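Local coordinates for group 1 truncated hemoglobin GlbN (Synechocystis sp., PDB 1S69), which is a hexacoordinate 2-on-2 globin that binds one heme per subunit, links to it covalently and forms a very stable complex with oxygen, at residues L16-F21 against H46-L51; D28-H33 against V87-L92; R64-A69 against P115-D120. All blocks are in the same frame, centred on the assembly; numbering follows the deposited sequence.

Contact 1 (L16-F21 against H46-L51). With HEM (protoporphyrin IX containing Fe), chain D.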
# COMPACT_ATOMS: atom_id res chain seq x y z
N LEU A 16 3.60 -9.90 -6.88
CA LEU A 16 2.24 -10.44 -7.07
C LEU A 16 1.21 -9.71 -6.22
O LEU A 16 0.12 -9.39 -6.70
CB LEU A 16 2.21 -11.91 -6.67
CG LEU A 16 1.15 -12.82 -7.30
CD1 LEU A 16 0.19 -13.37 -6.26
CD2 LEU A 16 0.40 -12.24 -8.54
N ALA A 17 1.52 -9.49 -4.94
CA ALA A 17 0.60 -8.76 -4.06
C ALA A 17 0.28 -7.37 -4.60
O ALA A 17 -0.85 -6.95 -4.58
CB ALA A 17 1.18 -8.64 -2.66
N VAL A 18 1.29 -6.64 -5.02
CA VAL A 18 1.09 -5.28 -5.52
C VAL A 18 0.22 -5.26 -6.80
O VAL A 18 -0.67 -4.42 -6.97
CB VAL A 18 2.45 -4.55 -5.74
CG1 VAL A 18 2.26 -3.23 -6.52
CG2 VAL A 18 3.09 -4.17 -4.34
N ASP A 19 0.46 -6.20 -7.68
CA ASP A 19 -0.30 -6.27 -8.92
C ASP A 19 -1.76 -6.52 -8.66
O ASP A 19 -2.65 -5.82 -9.19
CB ASP A 19 0.22 -7.38 -9.82
CG ASP A 19 1.50 -7.03 -10.50
OD1 ASP A 19 2.00 -5.89 -10.49
OD2 ASP A 19 2.12 -7.91 -11.12
N LYS A 20 -1.99 -7.51 -7.81
CA LYS A 20 -3.30 -7.91 -7.40
C LYS A 20 -4.01 -6.84 -6.59
O LYS A 20 -5.22 -6.62 -6.72
CB LYS A 20 -3.21 -9.20 -6.53
CG LYS A 20 -2.98 -10.59 -7.23
CD LYS A 20 -3.68 -10.66 -8.55
CE LYS A 20 -4.33 -12.06 -8.84
NZ LYS A 20 -4.79 -12.12 -10.30
N PHE A 21 -3.26 -6.17 -5.74
CA PHE A 21 -3.81 -5.08 -4.91
C PHE A 21 -4.40 -3.96 -5.82
O PHE A 21 -5.51 -3.52 -5.59
CB PHE A 21 -2.71 -4.59 -3.94
CG PHE A 21 -2.97 -3.25 -3.32
CD1 PHE A 21 -4.02 -3.08 -2.38
CD2 PHE A 21 -2.17 -2.17 -3.65
CE1 PHE A 21 -4.24 -1.82 -1.77
CE2 PHE A 21 -2.41 -0.91 -3.09
CZ PHE A 21 -3.43 -0.74 -2.16
N HIS A 46 6.75 1.72 -7.93
CA HIS A 46 6.94 2.42 -6.64
C HIS A 46 6.44 1.64 -5.42
O HIS A 46 7.11 1.59 -4.42
CB HIS A 46 6.18 3.71 -6.61
CG HIS A 46 6.75 4.79 -7.47
ND1 HIS A 46 8.10 5.19 -7.38
CD2 HIS A 46 6.13 5.60 -8.39
CE1 HIS A 46 8.30 6.20 -8.21
NE2 HIS A 46 7.13 6.45 -8.85
N GLN A 47 5.23 1.09 -5.51
CA GLN A 47 4.65 0.35 -4.36
C GLN A 47 5.46 -0.95 -4.06
O GLN A 47 5.65 -1.31 -2.88
CB GLN A 47 3.17 -0.01 -4.59
CG GLN A 47 2.44 -0.48 -3.29
CD GLN A 47 2.28 0.66 -2.27
OE1 GLN A 47 1.27 1.38 -2.30
NE2 GLN A 47 3.21 0.79 -1.36
N LYS A 48 5.94 -1.63 -5.11
CA LYS A 48 6.77 -2.81 -4.89
C LYS A 48 8.01 -2.42 -4.11
O LYS A 48 8.38 -3.11 -3.16
CB LYS A 48 7.11 -3.55 -6.19
CG LYS A 48 5.90 -4.27 -6.72
CD LYS A 48 5.97 -4.52 -8.28
CE LYS A 48 4.68 -5.16 -8.78
NZ LYS A 48 4.88 -5.34 -10.28
N ALA A 49 8.67 -1.35 -4.54
CA ALA A 49 9.85 -0.83 -3.87
C ALA A 49 9.55 -0.34 -2.43
O ALA A 49 10.33 -0.59 -1.49
CB ALA A 49 10.46 0.29 -4.71
N PHE A 50 8.42 0.34 -2.27
CA PHE A 50 8.00 0.84 -0.96
C PHE A 50 7.67 -0.27 0.04
O PHE A 50 8.15 -0.25 1.15
CB PHE A 50 6.80 1.83 -1.05
CG PHE A 50 6.48 2.42 0.29
CD1 PHE A 50 7.20 3.53 0.76
CD2 PHE A 50 5.62 1.76 1.14
CE1 PHE A 50 7.02 3.99 2.06
CE2 PHE A 50 5.41 2.23 2.47
CZ PHE A 50 6.11 3.36 2.90
N LEU A 51 6.89 -1.25 -0.36
CA LEU A 51 6.53 -2.33 0.56
C LEU A 51 7.73 -3.22 0.84
O LEU A 51 7.85 -3.74 1.92
CB LEU A 51 5.37 -3.13 0.01
CG LEU A 51 4.03 -2.35 -0.04
CD1 LEU A 51 2.95 -3.22 -0.61
CD2 LEU A 51 3.59 -1.78 1.35
CHA HEM D . 1.26 7.31 -4.51
CHB HEM D . 2.20 4.26 -0.81
CHC HEM D . -2.18 5.22 1.04
CHD HEM D . -3.43 6.95 -3.35
C1A HEM D . 1.91 6.45 -3.62
C2A HEM D . 3.28 6.00 -3.74
C3A HEM D . 3.53 5.14 -2.76
C4A HEM D . 2.34 5.01 -1.96
CMA HEM D . 4.87 4.39 -2.53
CAA HEM D . 4.22 6.46 -4.88
CBA HEM D . 5.13 7.50 -4.22
CGA HEM D . 6.33 7.99 -5.03
O1A HEM D . 6.03 8.82 -5.88
O2A HEM D . 7.55 7.61 -4.81
C1B HEM D . 1.10 4.31 0.01
C2B HEM D . 1.02 3.61 1.25
C3B HEM D . -0.19 3.89 1.80
C4B HEM D . -0.90 4.75 0.87
CMB HEM D . 2.18 2.72 1.81
CAB HEM D . -0.90 3.37 3.12
CBB HEM D . -0.93 2.07 3.55
C1C HEM D . -2.91 5.78 -0.02
C2C HEM D . -4.33 6.05 0.02
C3C HEM D . -4.65 6.49 -1.22
C4C HEM D . -3.48 6.51 -2.05
CMC HEM D . -5.20 5.84 1.32
CAC HEM D . -6.00 6.91 -1.82
CBC HEM D . -7.05 6.12 -1.67
C1D HEM D . -2.30 7.22 -4.05
C2D HEM D . -2.27 7.87 -5.32
C3D HEM D . -0.81 7.99 -5.63
C4D HEM D . -0.10 7.43 -4.55
CMD HEM D . -3.43 8.35 -6.19
CAD HEM D . -0.18 8.59 -6.87
CBD HEM D . -0.20 10.07 -6.50
CGD HEM D . -0.07 10.90 -7.73
O1D HEM D . 1.05 11.13 -8.16
O2D HEM D . -1.07 11.36 -8.29
NA HEM D . 1.37 5.79 -2.55
NB HEM D . -0.10 5.00 -0.22
NC HEM D . -2.45 6.08 -1.28
ND HEM D . -1.00 7.00 -3.60
FE HEM D . -0.54 5.98 -1.94

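Contact 2 (D28-H33 against V87-L92). With HEM (protoporphyrin IX containing Fe), chain D.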
# COMPACT_ATOMS: atom_id res chain seq x y z
N ASP A 28 -12.54 -0.85 -6.78
CA ASP A 28 -13.10 -0.40 -5.52
C ASP A 28 -13.68 1.02 -5.76
O ASP A 28 -12.95 2.00 -5.85
CB ASP A 28 -11.97 -0.39 -4.46
CG ASP A 28 -12.46 -0.11 -3.09
OD1 ASP A 28 -13.57 0.48 -2.98
OD2 ASP A 28 -11.78 -0.33 -2.06
N ASP A 29 -15.00 1.10 -5.87
CA ASP A 29 -15.69 2.38 -6.08
C ASP A 29 -15.42 3.46 -5.02
O ASP A 29 -15.60 4.66 -5.29
CB ASP A 29 -17.16 2.11 -6.12
CG ASP A 29 -17.60 1.58 -7.46
OD1 ASP A 29 -16.76 1.38 -8.42
OD2 ASP A 29 -18.80 1.34 -7.62
N ARG A 30 -14.96 3.05 -3.85
CA ARG A 30 -14.60 4.04 -2.79
C ARG A 30 -13.37 4.88 -3.17
O ARG A 30 -13.22 6.03 -2.73
CB ARG A 30 -14.34 3.30 -1.52
CG ARG A 30 -15.58 2.54 -1.03
CD ARG A 30 -15.29 1.69 0.20
NE ARG A 30 -14.30 0.63 -0.11
CZ ARG A 30 -13.87 -0.27 0.76
NH1 ARG A 30 -14.30 -0.23 2.00
NH2 ARG A 30 -12.95 -1.15 0.42
N ILE A 31 -12.50 4.30 -3.99
CA ILE A 31 -11.15 4.90 -4.20
C ILE A 31 -10.59 4.88 -5.58
O ILE A 31 -9.57 5.52 -5.83
CB ILE A 31 -10.10 4.26 -3.21
CG1 ILE A 31 -10.03 2.74 -3.39
CG2 ILE A 31 -10.41 4.70 -1.73
CD1 ILE A 31 -8.87 2.03 -2.61
N LYS A 32 -11.21 4.17 -6.51
CA LYS A 32 -10.54 3.94 -7.82
C LYS A 32 -10.25 5.22 -8.60
O LYS A 32 -9.27 5.32 -9.34
CB LYS A 32 -11.40 3.03 -8.70
CG LYS A 32 -12.76 3.66 -9.13
CD LYS A 32 -13.73 2.53 -9.56
CE LYS A 32 -14.95 3.16 -10.31
NZ LYS A 32 -15.92 2.10 -10.76
N HIS A 33 -11.10 6.21 -8.39
CA HIS A 33 -11.02 7.50 -9.07
C HIS A 33 -9.77 8.29 -8.66
O HIS A 33 -9.32 9.17 -9.44
CB HIS A 33 -12.32 8.33 -8.85
CG HIS A 33 -12.66 8.50 -7.40
ND1 HIS A 33 -13.21 7.49 -6.64
CD2 HIS A 33 -12.48 9.55 -6.56
CE1 HIS A 33 -13.35 7.90 -5.39
NE2 HIS A 33 -12.90 9.14 -5.31
N VAL A 87 -8.01 1.42 1.46
CA VAL A 87 -6.72 0.97 0.93
C VAL A 87 -6.18 -0.16 1.82
O VAL A 87 -5.73 -1.17 1.30
CB VAL A 87 -5.74 2.16 0.79
CG1 VAL A 87 -4.27 1.70 0.87
CG2 VAL A 87 -6.02 2.86 -0.53
N ALA A 88 -6.23 0.01 3.13
CA ALA A 88 -5.68 -0.99 4.07
C ALA A 88 -6.47 -2.26 3.94
O ALA A 88 -5.93 -3.33 3.90
CB ALA A 88 -5.73 -0.51 5.53
N GLU A 89 -7.78 -2.11 3.86
CA GLU A 89 -8.67 -3.25 3.73
C GLU A 89 -8.45 -4.01 2.41
O GLU A 89 -8.44 -5.26 2.42
CB GLU A 89 -10.09 -2.72 3.85
CG GLU A 89 -11.23 -3.69 3.71
CD GLU A 89 -12.54 -2.92 3.53
OE1 GLU A 89 -12.67 -1.78 4.05
OE2 GLU A 89 -13.42 -3.44 2.82
N ASP A 90 -8.22 -3.30 1.32
CA ASP A 90 -7.96 -3.89 0.02
C ASP A 90 -6.62 -4.63 0.03
O ASP A 90 -6.46 -5.68 -0.61
CB ASP A 90 -7.90 -2.81 -1.09
CG ASP A 90 -9.28 -2.31 -1.49
OD1 ASP A 90 -10.28 -2.86 -0.97
OD2 ASP A 90 -9.45 -1.33 -2.24
N LEU A 91 -5.62 -4.05 0.70
CA LEU A 91 -4.31 -4.70 0.76
C LEU A 91 -4.44 -6.04 1.51
O LEU A 91 -3.85 -7.06 1.09
CB LEU A 91 -3.26 -3.79 1.42
CG LEU A 91 -1.86 -4.39 1.61
CD1 LEU A 91 -1.24 -4.78 0.23
CD2 LEU A 91 -0.93 -3.43 2.38
N LEU A 92 -5.13 -6.01 2.63
CA LEU A 92 -5.20 -7.19 3.49
C LEU A 92 -6.07 -8.28 2.86
O LEU A 92 -5.74 -9.47 2.99
CB LEU A 92 -5.68 -6.82 4.90
CG LEU A 92 -4.83 -5.79 5.66
CD1 LEU A 92 -5.48 -5.55 6.99
CD2 LEU A 92 -3.36 -6.17 5.83
CHA HEM D . 1.26 7.31 -4.51
CHB HEM D . 2.20 4.26 -0.81
CHC HEM D . -2.18 5.22 1.04
CHD HEM D . -3.43 6.95 -3.35
C1A HEM D . 1.91 6.45 -3.62
C2A HEM D . 3.28 6.00 -3.74
C3A HEM D . 3.53 5.14 -2.76
C4A HEM D . 2.34 5.01 -1.96
CMA HEM D . 4.87 4.39 -2.53
CAA HEM D . 4.22 6.46 -4.88
CBA HEM D . 5.13 7.50 -4.22
CGA HEM D . 6.33 7.99 -5.03
O1A HEM D . 6.03 8.82 -5.88
O2A HEM D . 7.55 7.61 -4.81
C1B HEM D . 1.10 4.31 0.01
C2B HEM D . 1.02 3.61 1.25
C3B HEM D . -0.19 3.89 1.80
C4B HEM D . -0.90 4.75 0.87
CMB HEM D . 2.18 2.72 1.81
CAB HEM D . -0.90 3.37 3.12
CBB HEM D . -0.93 2.07 3.55
C1C HEM D . -2.91 5.78 -0.02
C2C HEM D . -4.33 6.05 0.02
C3C HEM D . -4.65 6.49 -1.22
C4C HEM D . -3.48 6.51 -2.05
CMC HEM D . -5.20 5.84 1.32
CAC HEM D . -6.00 6.91 -1.82
CBC HEM D . -7.05 6.12 -1.67
C1D HEM D . -2.30 7.22 -4.05
C2D HEM D . -2.27 7.87 -5.32
C3D HEM D . -0.81 7.99 -5.63
C4D HEM D . -0.10 7.43 -4.55
CMD HEM D . -3.43 8.35 -6.19
CAD HEM D . -0.18 8.59 -6.87
CBD HEM D . -0.20 10.07 -6.50
CGD HEM D . -0.07 10.90 -7.73
O1D HEM D . 1.05 11.13 -8.16
O2D HEM D . -1.07 11.36 -8.29
NA HEM D . 1.37 5.79 -2.55
NB HEM D . -0.10 5.00 -0.22
NC HEM D . -2.45 6.08 -1.28
ND HEM D . -1.00 7.00 -3.60
FE HEM D . -0.54 5.98 -1.94

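Contact 3 (R64-A69 against P115-D120). With HEM (protoporphyrin IX containing Fe), chain D; FLC (citrate anion), chain B.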
# COMPACT_ATOMS: atom_id res chain seq x y z
N ARG A 64 9.30 9.14 -3.20
CA ARG A 64 8.78 10.24 -2.37
C ARG A 64 8.37 9.84 -0.95
O ARG A 64 8.02 8.67 -0.69
CB ARG A 64 7.57 10.86 -3.03
CG ARG A 64 7.89 11.73 -4.23
CD ARG A 64 6.59 12.27 -4.82
NE ARG A 64 6.85 12.98 -6.05
CZ ARG A 64 7.07 12.42 -7.28
NH1 ARG A 64 7.11 11.07 -7.47
NH2 ARG A 64 7.26 13.22 -8.33
N TYR A 65 8.44 10.81 -0.04
CA TYR A 65 7.83 10.65 1.28
C TYR A 65 6.33 10.59 1.16
O TYR A 65 5.76 11.24 0.27
CB TYR A 65 8.26 11.78 2.20
CG TYR A 65 9.72 11.63 2.54
CD1 TYR A 65 10.69 12.28 1.78
CD2 TYR A 65 10.12 10.83 3.61
CE1 TYR A 65 12.04 12.15 2.05
CE2 TYR A 65 11.47 10.69 3.92
CZ TYR A 65 12.43 11.35 3.10
OH TYR A 65 13.77 11.22 3.36
N MET A 66 5.70 9.89 2.08
CA MET A 66 4.22 9.71 2.03
C MET A 66 3.44 10.99 2.06
O MET A 66 2.39 11.10 1.42
CB MET A 66 3.74 8.80 3.16
CG MET A 66 4.22 7.34 2.92
SD MET A 66 3.68 6.55 1.40
CE MET A 66 5.11 6.82 0.36
N ARG A 67 3.91 11.96 2.86
CA ARG A 67 3.16 13.20 2.98
C ARG A 67 3.17 13.97 1.65
O ARG A 67 2.08 14.38 1.15
CB ARG A 67 3.68 14.05 4.15
CG ARG A 67 2.94 15.37 4.34
CD ARG A 67 3.46 16.20 5.57
NE ARG A 67 2.97 15.55 6.73
CZ ARG A 67 1.89 15.90 7.42
NH1 ARG A 67 1.26 17.01 7.19
NH2 ARG A 67 1.52 15.15 8.45
N GLU A 68 4.36 14.16 1.04
CA GLU A 68 4.41 14.87 -0.23
C GLU A 68 3.71 14.04 -1.33
O GLU A 68 3.07 14.60 -2.22
CB GLU A 68 5.88 15.20 -0.65
CG GLU A 68 6.72 13.93 -0.96
CD GLU A 68 8.22 14.25 -1.16
OE1 GLU A 68 8.54 15.38 -1.61
OE2 GLU A 68 9.07 13.43 -0.84
N ALA A 69 3.83 12.70 -1.26
CA ALA A 69 3.24 11.83 -2.27
C ALA A 69 1.72 12.02 -2.37
O ALA A 69 1.16 11.91 -3.45
CB ALA A 69 3.56 10.41 -1.95
N PRO A 115 0.13 5.07 12.81
CA PRO A 115 -0.02 6.52 12.79
C PRO A 115 1.04 7.29 11.99
O PRO A 115 0.69 8.25 11.33
CB PRO A 115 0.11 6.91 14.28
CG PRO A 115 -0.42 5.73 15.02
CD PRO A 115 -0.01 4.50 14.17
N ALA A 116 2.30 6.89 12.07
CA ALA A 116 3.35 7.57 11.29
C ALA A 116 3.10 7.43 9.77
O ALA A 116 3.52 8.29 8.98
CB ALA A 116 4.74 7.04 11.64
N HIS A 117 2.42 6.35 9.36
CA HIS A 117 1.96 6.25 7.99
C HIS A 117 0.68 7.06 7.69
O HIS A 117 0.65 7.89 6.78
CB HIS A 117 1.75 4.77 7.62
CG HIS A 117 1.44 4.61 6.18
ND1 HIS A 117 2.28 5.05 5.19
CD2 HIS A 117 0.35 4.11 5.56
CE1 HIS A 117 1.75 4.79 4.02
NE2 HIS A 117 0.57 4.23 4.22
N LYS A 118 -0.38 6.79 8.47
CA LYS A 118 -1.69 7.47 8.32
C LYS A 118 -1.61 9.00 8.36
O LYS A 118 -2.24 9.67 7.53
CB LYS A 118 -2.66 6.99 9.39
CG LYS A 118 -4.11 7.39 9.09
CD LYS A 118 -5.07 6.85 10.09
CE LYS A 118 -6.48 7.35 9.72
NZ LYS A 118 -7.50 6.64 10.63
N ARG A 119 -0.91 9.57 9.37
CA ARG A 119 -0.85 11.03 9.54
C ARG A 119 -0.18 11.67 8.33
O ARG A 119 -0.58 12.72 7.87
CB ARG A 119 -0.03 11.37 10.79
CG ARG A 119 -0.77 11.13 12.08
CD ARG A 119 -1.69 12.22 12.31
NE ARG A 119 -2.49 11.97 13.48
CZ ARG A 119 -2.88 12.90 14.32
NH1 ARG A 119 -2.51 14.17 14.14
NH2 ARG A 119 -3.60 12.54 15.37
N ASP A 120 0.87 11.05 7.82
CA ASP A 120 1.58 11.63 6.67
C ASP A 120 0.77 11.52 5.37
O ASP A 120 0.57 12.54 4.69
CB ASP A 120 2.96 11.01 6.54
CG ASP A 120 4.00 11.69 7.45
OD1 ASP A 120 4.00 12.92 7.62
OD2 ASP A 120 4.88 11.03 8.00
CHA HEM D . 1.26 7.31 -4.51
CHB HEM D . 2.20 4.26 -0.81
CHC HEM D . -2.18 5.22 1.04
CHD HEM D . -3.43 6.95 -3.35
C1A HEM D . 1.91 6.45 -3.62
C2A HEM D . 3.28 6.00 -3.74
C3A HEM D . 3.53 5.14 -2.76
C4A HEM D . 2.34 5.01 -1.96
CMA HEM D . 4.87 4.39 -2.53
CAA HEM D . 4.22 6.46 -4.88
CBA HEM D . 5.13 7.50 -4.22
CGA HEM D . 6.33 7.99 -5.03
O1A HEM D . 6.03 8.82 -5.88
O2A HEM D . 7.55 7.61 -4.81
C1B HEM D . 1.10 4.31 0.01
C2B HEM D . 1.02 3.61 1.25
C3B HEM D . -0.19 3.89 1.80
C4B HEM D . -0.90 4.75 0.87
CMB HEM D . 2.18 2.72 1.81
CAB HEM D . -0.90 3.37 3.12
CBB HEM D . -0.93 2.07 3.55
C1C HEM D . -2.91 5.78 -0.02
C2C HEM D . -4.33 6.05 0.02
C3C HEM D . -4.65 6.49 -1.22
C4C HEM D . -3.48 6.51 -2.05
CMC HEM D . -5.20 5.84 1.32
CAC HEM D . -6.00 6.91 -1.82
CBC HEM D . -7.05 6.12 -1.67
C1D HEM D . -2.30 7.22 -4.05
C2D HEM D . -2.27 7.87 -5.32
C3D HEM D . -0.81 7.99 -5.63
C4D HEM D . -0.10 7.43 -4.55
CMD HEM D . -3.43 8.35 -6.19
CAD HEM D . -0.18 8.59 -6.87
CBD HEM D . -0.20 10.07 -6.50
CGD HEM D . -0.07 10.90 -7.73
O1D HEM D . 1.05 11.13 -8.16
O2D HEM D . -1.07 11.36 -8.29
NA HEM D . 1.37 5.79 -2.55
NB HEM D . -0.10 5.00 -0.22
NC HEM D . -2.45 6.08 -1.28
ND HEM D . -1.00 7.00 -3.60
FE HEM D . -0.54 5.98 -1.94
CAC FLC B . 5.37 5.99 5.81
CA FLC B . 6.86 5.93 5.51
CB FLC B . 7.71 7.16 5.97
CBC FLC B . 7.27 8.45 5.22
CG FLC B . 9.16 6.85 5.68
CGC FLC B . 10.13 7.89 6.28
OA1 FLC B . 4.85 7.06 6.23
OA2 FLC B . 4.66 4.95 5.55
OB1 FLC B . 6.90 9.45 5.85
OB2 FLC B . 7.30 8.50 3.98
OG1 FLC B . 9.80 8.68 7.17
OG2 FLC B . 11.22 8.00 5.76
OHB FLC B . 7.55 7.38 7.38
O HOH W 1 3.31 13.89 10.59

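Contact 1 (L16-F21 against H46-L51)
V18 presents its branched end to the side of the K48 chain, the two side chains passing each other at a slant, with V18 CB 3.6 Å from K48 CG. The lysine starts with CG anti to its carbonyl carbon (chi1 -73°) and is extended from there on, which carries it past the valine to D19. There K48 NZ gives a 2.9 Å salt-bridged hydrogen bond to D19 OD1, on the syn side of the carboxylate but 31° out of its plane. D15, one turn earlier, takes the same ammonium group in a second salt bridge, so two carboxylates probably share its charge. These helices, 10-26 and 40-54, are the B and E helices of the truncated-globin 2-on-2 sandwich; their segments run closer to antiparallel than to parallel, at 132°, with axes 9.4 Å apart. On the heme side V18 CG1 meets Q47 CB at 3.9 Å, while V18 CG2 lies an equal distance from L51 CD1. Q47 reaches past this apolar patch to the bound cyanide. H46, the distal iron ligand of the hexacoordinate form, is turned aside here, one ring face over heme O2A, and F50 CE2 touches the heme methyl CMB at 3.3 Å.

Contact 2 (D28-H33 against V87-L92)
D28 OD1 accepts twice from R30: from the backbone N at 3.0 Å, which closes an Asx turn, and from NE at the same length. The NE bond is nearly straight (169°), lies in the guanidinium plane and uses the syn lone pair of the oxygen. The arginine chain bends at chi3 (-63°), which turns NE back toward the aspartate. R30 NH2 holds D28 OD2 at 2.9 Å, completing a side-on grip that fixes how the guanidinium is turned. Its other edge faces the helix. The arginine crosses E89 at about a right angle, and NH1 donates to E89 OE1 at 3.0 Å, with a weak second bond from NH2 to OE2; NH2 also makes a longer salt bridge of 3.5 Å to D90 OD1. One guanidinium thus ties three carboxylates into a network, and D28 OD2 and D90 OD2 lie 2.5 Å apart beside it. Beneath the charges I31 meets D90 tip to tip, CD1 against OD2, and the packing then turns apolar, with I31 CD1 3.6 Å from V87 CG2. I31 CG2 and V87 CG2 both touch the heme vinyl carbon CBC, so this pair lines the heme pocket. The loop carrying 28-33 follows helix 10-26 and leads to helix 40-54; it lies against helix 81-98, where D90 also packs on F21, R24 and V25 of helix 10-26, while L91 and L92 face helix 102-113.

Contact 3 (R64-A69 against P115-D120)
M66 and H117 make the tight, buried half of this contact, beside the heme. The methionine chain bends at chi2 (-60°) and again at chi3, and SD comes in at the edge of the imidazole, 3.7 Å from H117 CE1. This is a Met-aromatic contact with the sulfur 81° off the ring normal. The same sulfur lies 3.5 Å from heme CHB, so M66 fills the angle between porphyrin and histidine. At the far end of the H117 ring NE2 is covalently bound to vinyl carbon CAB of the heme, a bond modelled rather long at 2.0 Å.

The other half faces solvent and is held by charge. R67 and D120 cross at about a right angle, and NE donates to D120 OD1 at 3.0 Å (163°); the oxygen receives it on its anti lone pair and lies in the guanidinium plane of R67. The bond from NH2 to the same oxygen is weak. A water donates to D120 OD1 and weakly accepts from NH2, which also has a salt bridge to the C-terminal carboxylate of Q124. An alanine in place of R67 would probably leave D120 OD1 and that terminal carboxylate without their cationic mate, and the water without one of these two partners. Only 3.2 Å separates R67 CA from D120 O, a CA-H...O contact that brings the backbones close. A citrate, probably from the crystallisation liquor, sits between the segments and accepts from M66 N at 2.8 Å. R64 N and NH1 bind the two oxygens of one heme propionate. The M66 side belongs to the proximal heme pocket of a truncated globin, where helix 66-77 bears the proximal H70; the H117-heme cross-link is a special feature of this hemoglobin.

Overall arrangement
All three contacts touch the heme from different parts of the globin fold. Contact 1 is the buried one, a pairing of helices 10-26 and 40-54 with mostly apolar chemistry and one ion pair across it, K48 with D19. Contacts 2 and 3 are partly buried, each with an apolar part on the porphyrin and an arginine-carboxylate cluster farther out; contact 2 joins a loop to helix 81-98, contact 3 two helices, with a covalent bond to the heme. F21 links the first two by packing on V87, D90 and L91, and F50 meets M66 between contacts 1 and 3. Contacts 2 and 3 do not touch, their nearest atoms being about 6 Å apart.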